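Local atomic coordinates of conserved domain protein (Porphyromonas gingivalis, PDB entry 3PNN), a protein that probably transfers a sugar unit to form a glycosidic linkage, acting in the cytoplasm with a Rossmann-like alpha/beta/alpha domain. Residues 120-125 against 214-219; 152-157 against 267-272; 168-173 against 183-188. All blocks are in the same frame, centred on the assembly; numbering follows the deposited sequence.

Contact 1: 120-125 against 214-219; sequences VINADD and SMNMWG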
loop_
_atom_site.group_PDB
_atom_site.type_symbol
_atom_site.label_atom_id
_atom_site.label_comp_id
_atom_site.label_asym_id
_atom_site.label_seq_id
_atom_site.Cartn_x
_atom_site.Cartn_y
_atom_site.Cartn_z
ATOM N N VAL A 120 4.117 4.395 2.346
ATOM C CA VAL A 120 2.796 3.809 2.515
ATOM C C VAL A 120 2.846 2.420 1.906
ATOM O O VAL A 120 3.332 2.252 0.772
ATOM C CB VAL A 120 1.728 4.637 1.802
ATOM C CG1 VAL A 120 0.358 3.910 1.866
ATOM C CG2 VAL A 120 1.651 6.048 2.420
ATOM N N ILE A 121 2.404 1.420 2.663
ATOM C CA ILE A 121 2.335 0.053 2.150
ATOM C C ILE A 121 1.067 -0.650 2.608
ATOM O O ILE A 121 0.429 -0.229 3.585
ATOM C CB ILE A 121 3.544 -0.830 2.618
ATOM C CG1 ILE A 121 3.521 -1.055 4.137
ATOM C CG2 ILE A 121 4.875 -0.235 2.159
ATOM C CD1 ILE A 121 4.424 -2.230 4.611
ATOM N N ASN A 122 0.705 -1.722 1.902
ATOM C CA ASN A 122 -0.420 -2.554 2.317
ATOM C C ASN A 122 -0.005 -3.446 3.476
ATOM O O ASN A 122 1.194 -3.704 3.682
ATOM C CB ASN A 122 -0.911 -3.439 1.167
ATOM C CG ASN A 122 -1.596 -2.657 0.064
ATOM O OD1 ASN A 122 -2.151 -1.573 0.291
ATOM N ND2 ASN A 122 -1.576 -3.215 -1.145
ATOM N N ALA A 123 -0.995 -3.949 4.207
ATOM C CA ALA A 123 -0.749 -4.740 5.413
ATOM C C ALA A 123 -0.558 -6.235 5.150
ATOM O O ALA A 123 -0.088 -6.961 6.019
ATOM C CB ALA A 123 -1.891 -4.530 6.422
ATOM N N ASP A 124 -0.920 -6.702 3.961
ATOM C CA ASP A 124 -0.938 -8.143 3.722
ATOM C C ASP A 124 -0.296 -8.503 2.379
ATOM O O ASP A 124 -0.626 -9.524 1.779
ATOM C CB ASP A 124 -2.384 -8.656 3.792
ATOM C CG ASP A 124 -2.478 -10.126 4.176
ATOM O OD1 ASP A 124 -1.540 -10.672 4.813
ATOM O OD2 ASP A 124 -3.517 -10.737 3.846
ATOM N N ASP A 125 0.598 -7.645 1.900
ATOM C CA ASP A 125 1.415 -7.961 0.721
ATOM C C ASP A 125 2.879 -8.094 1.119
ATOM O O ASP A 125 3.361 -7.357 1.985
ATOM C CB ASP A 125 1.284 -6.880 -0.363
ATOM C CG ASP A 125 -0.052 -6.938 -1.081
ATOM O OD1 ASP A 125 -0.221 -7.785 -1.977
ATOM O OD2 ASP A 125 -0.945 -6.159 -0.726
ATOM N N SER A 214 2.191 -0.547 -10.044
ATOM C CA SER A 214 2.183 -0.192 -8.634
ATOM C C SER A 214 1.634 -1.363 -7.823
ATOM O O SER A 214 0.685 -2.026 -8.251
ATOM C CB SER A 214 1.303 1.045 -8.405
ATOM O OG SER A 214 1.055 1.233 -7.018
HETATM N N MSE A 215 2.233 -1.625 -6.662
HETATM C CA MSE A 215 1.675 -2.584 -5.697
HETATM C C MSE A 215 1.348 -1.845 -4.399
HETATM O O MSE A 215 1.304 -2.437 -3.308
HETATM C CB MSE A 215 2.638 -3.760 -5.430
HETATM C CG MSE A 215 2.986 -4.561 -6.695
HETATM SE SE MSE A 215 1.398 -5.297 -7.581
HETATM C CE MSE A 215 0.862 -6.568 -6.230
ATOM N N ASN A 216 1.100 -0.547 -4.541
ATOM C CA ASN A 216 0.753 0.332 -3.419
ATOM C C ASN A 216 1.887 0.496 -2.402
ATOM O O ASN A 216 1.637 0.588 -1.200
ATOM C CB ASN A 216 -0.527 -0.135 -2.718
ATOM C CG ASN A 216 -1.575 0.969 -2.608
ATOM O OD1 ASN A 216 -1.600 1.908 -3.411
ATOM N ND2 ASN A 216 -2.467 0.843 -1.617
HETATM N N MSE A 217 3.128 0.520 -2.885
HETATM C CA MSE A 217 4.271 0.897 -2.051
HETATM C C MSE A 217 4.757 2.270 -2.508
HETATM O O MSE A 217 5.396 2.384 -3.555
HETATM C CB MSE A 217 5.400 -0.143 -2.170
HETATM C CG MSE A 217 6.676 0.202 -1.379
HETATM SE SE MSE A 217 7.921 -1.349 -1.343
HETATM C CE MSE A 217 8.152 -1.504 0.581
ATOM N N TRP A 218 4.454 3.311 -1.728
ATOM C CA TRP A 218 4.732 4.697 -2.133
ATOM C C TRP A 218 5.660 5.360 -1.136
ATOM O O TRP A 218 5.746 4.928 0.017
ATOM C CB TRP A 218 3.433 5.496 -2.098
ATOM C CG TRP A 218 2.365 4.976 -2.975
ATOM C CD1 TRP A 218 1.348 4.128 -2.636
ATOM C CD2 TRP A 218 2.188 5.297 -4.351
ATOM N NE1 TRP A 218 0.547 3.900 -3.734
ATOM C CE2 TRP A 218 1.048 4.604 -4.800
ATOM C CE3 TRP A 218 2.893 6.103 -5.256
ATOM C CZ2 TRP A 218 0.592 4.687 -6.119
ATOM C CZ3 TRP A 218 2.429 6.199 -6.571
ATOM C CH2 TRP A 218 1.295 5.487 -6.985
ATOM N N GLY A 219 6.315 6.435 -1.563
ATOM C CA GLY A 219 7.071 7.299 -0.664
ATOM C C GLY A 219 6.609 8.741 -0.834
ATOM O O GLY A 219 6.618 9.263 -1.951
#

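Contact 2: 152-157 against 267-272; sequences VGYRVG and LDTTAR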
loop_
_atom_site.group_PDB
_atom_site.type_symbol
_atom_site.label_atom_id
_atom_site.label_comp_id
_atom_site.label_asym_id
_atom_site.label_seq_id
_atom_site.Cartn_x
_atom_site.Cartn_y
_atom_site.Cartn_z
ATOM N N VAL A 152 7.695 2.215 -5.568
ATOM C CA VAL A 152 8.547 1.074 -5.867
ATOM C C VAL A 152 7.819 0.280 -6.935
ATOM O O VAL A 152 6.705 -0.204 -6.724
ATOM C CB VAL A 152 8.833 0.228 -4.622
ATOM C CG1 VAL A 152 9.634 -1.045 -5.008
ATOM C CG2 VAL A 152 9.629 1.054 -3.598
ATOM N N GLY A 153 8.423 0.211 -8.114
ATOM C CA GLY A 153 7.803 -0.481 -9.225
ATOM C C GLY A 153 8.085 -1.972 -9.198
ATOM O O GLY A 153 9.173 -2.400 -8.798
ATOM N N TYR A 154 7.092 -2.753 -9.609
ATOM C CA TYR A 154 7.245 -4.184 -9.859
ATOM C C TYR A 154 6.906 -4.468 -11.328
ATOM O O TYR A 154 6.367 -3.602 -12.012
ATOM C CB TYR A 154 6.347 -4.973 -8.911
ATOM C CG TYR A 154 6.832 -4.852 -7.481
ATOM C CD1 TYR A 154 7.726 -5.785 -6.954
ATOM C CD2 TYR A 154 6.452 -3.771 -6.684
ATOM C CE1 TYR A 154 8.204 -5.673 -5.658
ATOM C CE2 TYR A 154 6.933 -3.643 -5.383
ATOM C CZ TYR A 154 7.802 -4.599 -4.876
ATOM O OH TYR A 154 8.289 -4.472 -3.588
ATOM N N ARG A 155 7.237 -5.662 -11.819
ATOM C CA ARG A 155 6.923 -6.017 -13.207
ATOM C C ARG A 155 5.647 -6.861 -13.240
ATOM O O ARG A 155 5.528 -7.832 -12.506
ATOM C CB ARG A 155 8.093 -6.765 -13.867
ATOM C CG ARG A 155 9.331 -5.883 -14.144
ATOM C CD ARG A 155 10.382 -5.929 -13.025
ATOM N NE ARG A 155 11.526 -5.053 -13.325
ATOM C CZ ARG A 155 12.504 -5.366 -14.176
ATOM N NH1 ARG A 155 12.484 -6.539 -14.801
ATOM N NH2 ARG A 155 13.506 -4.516 -14.399
ATOM N N VAL A 156 4.696 -6.476 -14.085
ATOM C CA VAL A 156 3.370 -7.096 -14.053
ATOM C C VAL A 156 3.422 -8.611 -14.200
ATOM O O VAL A 156 2.680 -9.329 -13.519
ATOM C CB VAL A 156 2.427 -6.495 -15.111
ATOM C CG1 VAL A 156 2.902 -6.845 -16.533
ATOM C CG2 VAL A 156 0.991 -6.987 -14.872
ATOM N N GLY A 157 4.313 -9.105 -15.059
ATOM C CA GLY A 157 4.408 -10.538 -15.319
ATOM C C GLY A 157 4.801 -11.361 -14.104
ATOM O O GLY A 157 4.579 -12.573 -14.055
ATOM N N LEU A 267 11.093 3.501 -8.636
ATOM C CA LEU A 267 12.305 2.806 -8.208
ATOM C C LEU A 267 12.197 1.349 -8.628
ATOM O O LEU A 267 11.306 0.640 -8.183
ATOM C CB LEU A 267 12.466 2.916 -6.688
ATOM C CG LEU A 267 12.366 4.349 -6.137
ATOM C CD1 LEU A 267 12.216 4.334 -4.612
ATOM C CD2 LEU A 267 13.593 5.175 -6.538
ATOM N N ASP A 268 13.099 0.904 -9.498
ATOM C CA ASP A 268 13.007 -0.452 -10.045
ATOM C C ASP A 268 13.697 -1.479 -9.142
ATOM O O ASP A 268 14.831 -1.873 -9.399
ATOM C CB ASP A 268 13.610 -0.490 -11.463
ATOM C CG ASP A 268 13.259 -1.777 -12.227
ATOM O OD1 ASP A 268 12.481 -2.610 -11.706
ATOM O OD2 ASP A 268 13.759 -1.946 -13.365
ATOM N N THR A 269 13.010 -1.929 -8.102
ATOM C CA THR A 269 13.621 -2.855 -7.141
ATOM C C THR A 269 13.928 -4.210 -7.760
ATOM O O THR A 269 13.288 -4.617 -8.731
ATOM C CB THR A 269 12.705 -3.055 -5.899
ATOM O OG1 THR A 269 13.342 -3.940 -4.970
ATOM C CG2 THR A 269 11.360 -3.654 -6.312
ATOM N N THR A 270 14.914 -4.911 -7.201
ATOM C CA THR A 270 15.162 -6.312 -7.558
ATOM C C THR A 270 14.288 -7.258 -6.728
ATOM O O THR A 270 14.266 -8.466 -6.969
ATOM C CB THR A 270 16.641 -6.707 -7.333
ATOM O OG1 THR A 270 17.048 -6.318 -6.012
ATOM C CG2 THR A 270 17.540 -6.023 -8.378
ATOM N N ALA A 271 13.586 -6.720 -5.733
ATOM C CA ALA A 271 12.706 -7.550 -4.926
ATOM C C ALA A 271 11.560 -8.099 -5.776
ATOM O O ALA A 271 11.163 -7.501 -6.776
ATOM C CB ALA A 271 12.139 -6.753 -3.720
ATOM N N ARG A 272 11.014 -9.227 -5.352
ATOM C CA ARG A 272 9.825 -9.790 -5.983
ATOM C C ARG A 272 8.649 -9.836 -4.998
ATOM O O ARG A 272 8.785 -10.341 -3.884
ATOM C CB ARG A 272 10.139 -11.194 -6.490
ATOM C CG ARG A 272 11.196 -11.207 -7.591
ATOM C CD ARG A 272 10.535 -11.000 -8.933
ATOM N NE ARG A 272 9.655 -12.133 -9.213
ATOM C CZ ARG A 272 9.996 -13.189 -9.953
ATOM N NH1 ARG A 272 9.128 -14.178 -10.134
ATOM N NH2 ARG A 272 11.200 -13.250 -10.519
HETATM O O HOH W 1 10.784 -4.159 -10.145
#

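Contact 3: 168-173 against 183-188; sequences RGVCQV and VERTGI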
loop_
_atom_site.group_PDB
_atom_site.type_symbol
_atom_site.label_atom_id
_atom_site.label_comp_id
_atom_site.label_asym_id
_atom_site.label_seq_id
_atom_site.Cartn_x
_atom_site.Cartn_y
_atom_site.Cartn_z
ATOM N N ARG A 168 -4.299 -4.289 -10.961
ATOM C CA ARG A 168 -2.983 -3.669 -10.806
ATOM C C ARG A 168 -3.010 -2.205 -11.240
ATOM O O ARG A 168 -3.698 -1.853 -12.195
ATOM C CB ARG A 168 -1.949 -4.424 -11.653
ATOM C CG ARG A 168 -1.778 -5.884 -11.290
ATOM C CD ARG A 168 -1.008 -6.016 -9.985
ATOM N NE ARG A 168 -0.888 -7.399 -9.522
ATOM C CZ ARG A 168 -1.547 -7.895 -8.472
ATOM N NH1 ARG A 168 -2.391 -7.125 -7.785
ATOM N NH2 ARG A 168 -1.360 -9.160 -8.101
ATOM N N GLY A 169 -2.269 -1.357 -10.538
ATOM C CA GLY A 169 -2.052 0.002 -11.007
ATOM C C GLY A 169 -1.069 -0.017 -12.165
ATOM O O GLY A 169 0.141 -0.146 -11.957
ATOM N N VAL A 170 -1.578 0.106 -13.388
ATOM C CA VAL A 170 -0.717 0.049 -14.568
ATOM C C VAL A 170 -0.067 1.408 -14.812
ATOM O O VAL A 170 -0.753 2.427 -14.926
ATOM C CB VAL A 170 -1.492 -0.418 -15.818
ATOM C CG1 VAL A 170 -0.599 -0.344 -17.043
ATOM C CG2 VAL A 170 -1.996 -1.846 -15.616
ATOM N N CYS A 171 1.260 1.419 -14.881
ATOM C CA CYS A 171 2.010 2.667 -14.885
ATOM C C CYS A 171 2.606 3.011 -16.241
ATOM O O CYS A 171 3.107 2.141 -16.938
ATOM C CB CYS A 171 3.169 2.560 -13.897
ATOM S SG CYS A 171 2.615 2.453 -12.212
ATOM N N GLN A 172 2.563 4.293 -16.590
ATOM C CA GLN A 172 3.333 4.805 -17.718
ATOM C C GLN A 172 4.543 5.496 -17.128
ATOM O O GLN A 172 4.398 6.351 -16.254
ATOM C CB GLN A 172 2.508 5.805 -18.524
ATOM C CG GLN A 172 1.147 5.252 -18.930
ATOM C CD GLN A 172 1.283 3.963 -19.714
ATOM O OE1 GLN A 172 2.115 3.866 -20.616
ATOM N NE2 GLN A 172 0.473 2.961 -19.368
ATOM N N VAL A 173 5.735 5.128 -17.596
ATOM C CA VAL A 173 6.974 5.654 -17.025
ATOM C C VAL A 173 7.901 6.142 -18.137
ATOM O O VAL A 173 8.136 5.434 -19.120
ATOM C CB VAL A 173 7.691 4.591 -16.174
ATOM C CG1 VAL A 173 8.905 5.187 -15.467
ATOM C CG2 VAL A 173 6.730 3.993 -15.144
ATOM N N VAL A 183 -3.162 4.056 -13.657
ATOM C CA VAL A 183 -4.594 3.786 -13.670
ATOM C C VAL A 183 -4.871 2.335 -13.279
ATOM O O VAL A 183 -4.302 1.400 -13.856
ATOM C CB VAL A 183 -5.214 4.056 -15.055
ATOM C CG1 VAL A 183 -4.992 5.512 -15.477
ATOM C CG2 VAL A 183 -4.630 3.104 -16.082
ATOM N N GLU A 184 -5.750 2.157 -12.298
ATOM C CA GLU A 184 -6.108 0.825 -11.822
ATOM C C GLU A 184 -6.828 0.041 -12.911
ATOM O O GLU A 184 -7.850 0.489 -13.435
ATOM C CB GLU A 184 -6.998 0.927 -10.578
ATOM C CG GLU A 184 -7.166 -0.388 -9.824
ATOM C CD GLU A 184 -5.902 -0.809 -9.086
ATOM O OE1 GLU A 184 -5.141 0.075 -8.640
ATOM O OE2 GLU A 184 -5.676 -2.029 -8.945
ATOM N N ARG A 185 -6.288 -1.122 -13.259
ATOM C CA ARG A 185 -6.916 -2.001 -14.243
ATOM C C ARG A 185 -7.235 -3.349 -13.604
ATOM O O ARG A 185 -6.374 -3.947 -12.951
ATOM C CB ARG A 185 -5.988 -2.229 -15.437
ATOM C CG ARG A 185 -5.539 -0.951 -16.141
ATOM C CD ARG A 185 -6.713 -0.200 -16.760
ATOM N NE ARG A 185 -6.251 0.913 -17.580
ATOM C CZ ARG A 185 -7.049 1.726 -18.268
ATOM N NH1 ARG A 185 -8.366 1.555 -18.236
ATOM N NH2 ARG A 185 -6.529 2.715 -18.990
ATOM N N THR A 186 -8.463 -3.829 -13.794
ATOM C CA THR A 186 -8.870 -5.127 -13.248
ATOM C C THR A 186 -8.789 -6.213 -14.307
ATOM O O THR A 186 -8.724 -5.926 -15.502
ATOM C CB THR A 186 -10.324 -5.111 -12.710
ATOM O OG1 THR A 186 -11.224 -4.777 -13.771
ATOM C CG2 THR A 186 -10.481 -4.112 -11.576
ATOM N N GLY A 187 -8.781 -7.465 -13.858
ATOM C CA GLY A 187 -8.909 -8.606 -14.747
ATOM C C GLY A 187 -7.684 -8.970 -15.561
ATOM O O GLY A 187 -7.797 -9.645 -16.588
ATOM N N ILE A 188 -6.512 -8.532 -15.108
ATOM C CA ILE A 188 -5.274 -8.828 -15.819
ATOM C C ILE A 188 -4.921 -10.305 -15.683
ATOM O O ILE A 188 -4.769 -10.824 -14.573
ATOM C CB ILE A 188 -4.097 -7.980 -15.293
ATOM C CG1 ILE A 188 -4.477 -6.497 -15.271
ATOM C CG2 ILE A 188 -2.838 -8.233 -16.134
ATOM C CD1 ILE A 188 -3.463 -5.613 -14.568
#

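Contact 1: 120-125 against 214-219
With chi1 at -70°, the amide of Asn122 lies beside its own backbone N and anti to the carbonyl carbon, so that it reaches across to Asn216. The chi1 of Asn216, -126°, falls outside the staggered positions, and its backbone takes positive phi where the chain turns a corner between strands 212-215 and 217-220. The two side chains cross at about a right angle. Asn216 ND2 donates to Asn122 OD1 at 3.1 Å, nearly straight, and the donor sits on an in-plane lone pair. Both amides are fixed from their other ends: Asn122 ND2 donates to Asp125 OD2 (3.0 Å), while Trp218 NE1, in its ring plane, reaches Asn216 OD1 (2.9 Å) from above the carbonyl plane. Beside this run of side-chain hydrogen bonds the backbones form one antiparallel hydrogen-bonded pair, Val120 with Trp218, between strands 118-122 and 217-220 of the central Rossmann-like sheet. Val120 N to Trp218 O and Trp218 N to Val120 O both measure 2.9 Å. Val120 O also takes a CA-H...O contact from Met217. The selenomethionine Met217 runs alongside Ile121 and bends at chi3, leaving CE 3.9 Å from Ile121 CG2. Asp125 and Asp124 hydrogen-bond bound glycerol, which probably comes from the crystallisation liquor yet is consistent with a pocket at this strand end. Ser214 OG accepts from Asn216 N, an ST turn at the corner of the chain.

Contact 2: 152-157 against 267-272
Val152 opens the contact from strand 148-155, paired in parallel with Leu267 of strand 263-268 at a CA-to-CA distance of 4.8 Å. Its CG1, anti to the backbone N, runs into Thr269 CG2 at 3.4 Å, tighter than usual for two carbons, and the two side chains cross obliquely. Thr269 holds that methyl in the crowded position between its backbone N and carbonyl carbon, because OG1 is anti to N (chi1 -179°) and accepts from Ala271 N in an ST turn; Asn130 also binds this hydroxyl. At Gly153 the amide N donates to Leu267 O (2.9 Å), with the donor above the carbonyl plane. Gly153 O and Asp268 OD1 both lie within hydrogen-bonding distance of one water, at 2.7 and 2.8 Å, where the strands diverge. Tyr154 turns its CB away from the other segment, but its ring comes back under Thr269: CG2 stands over one face, 4.2 Å from the centroid and 26° off the normal, a CH-pi contact. Its hydroxyl is hydrogen-bonded to Tyr127 O. Arg155 bends at chi2 (94°) and brings its guanidinium side-on to the Asp268 carboxylate, the two planes nearly coplanar. NE meets OD1 at 3.1 Å and NH2 of Arg155 meets Asp268 OD2 at 2.8 Å, each oxygen using its syn lone pair, so this exposed salt bridge restrains the rotation of both groups. The parallel pairing places 263-268 beside 148-155 in the sheet of the Rossmann-like domain. Helix 129-140 packs on Val152 through Val134 and Leu135 and on Leu267 through Lys138, while strands 212-215 and 217-220 bond to the backbone of 148-155.

Contact 3: 168-173 against 183-188
Val183 lies in the second arm of a beta hairpin, strands 166-173 and 179-191, and forms an antiparallel hydrogen-bonded pair with Val170: Val183 N to Val170 O is 3.2 Å and Val170 N to Val183 O is 3.1 Å, both donors standing above the carbonyl planes. Glu184 faces Gly169 in the intervening non-hydrogen-bonded pair, where the CA atoms come to 4.2 Å. Its CG is anti to the backbone N, and a bend at chi2 (72°) folds the carboxylate back over the first strand, with OE1 beside the Gly169 backbone; OE2 finds its hydrogen bond at Ser167 OG. Arg185 then makes the second hydrogen-bonded pair, with Arg168. Its N donates almost straight to Arg168 O, and its O receives Arg168 N in the carbonyl plane, each bond 2.9 Å long. On the same face the Arg185 chain crosses Val170 at about a right angle, CG against Val170 CG2 at 3.7 Å, before its guanidinium leaves for a salt bridge with Glu200. Gly187 has positive phi (76°) and, with Ile188, faces Val166 in a G1 beta bulge. Beyond the bulge Ile188 points back toward the first strand. Arg168 and Arg185 leave the same face, but their guanidiniums run in nearly opposite directions, that of Arg168 making a cation-pi contact with Trp273 and bonding Thr159 O through NH2. The aliphatic base of the Arg168 side chain receives Ile188 obliquely, CD1 lying 3.5 Å from Arg168 CB.

Overall arrangement
Contact 1 is the buried one, its centre about 2 Å from the centre of the chain; contacts 2 and 3 are partly buried, each about 14 Å out. Strands 148-155, 212-215 and 217-220 tie them together: Met217 O lies 3.1 Å from Val152 N, a probable hydrogen bond between contacts 1 and 2, and Ser214 N probably bonds Gly169 O between contacts 1 and 3. Two amides, an indole N-H and the Asp125 carboxylate link up at the partly exposed end of otherwise buried contact 1, a charged pair and a water bridge the more exposed parallel edge, and backbone bonds dominate the hairpin. Contact 3 is local in sequence, whereas contacts 1 and 2 join distant segments.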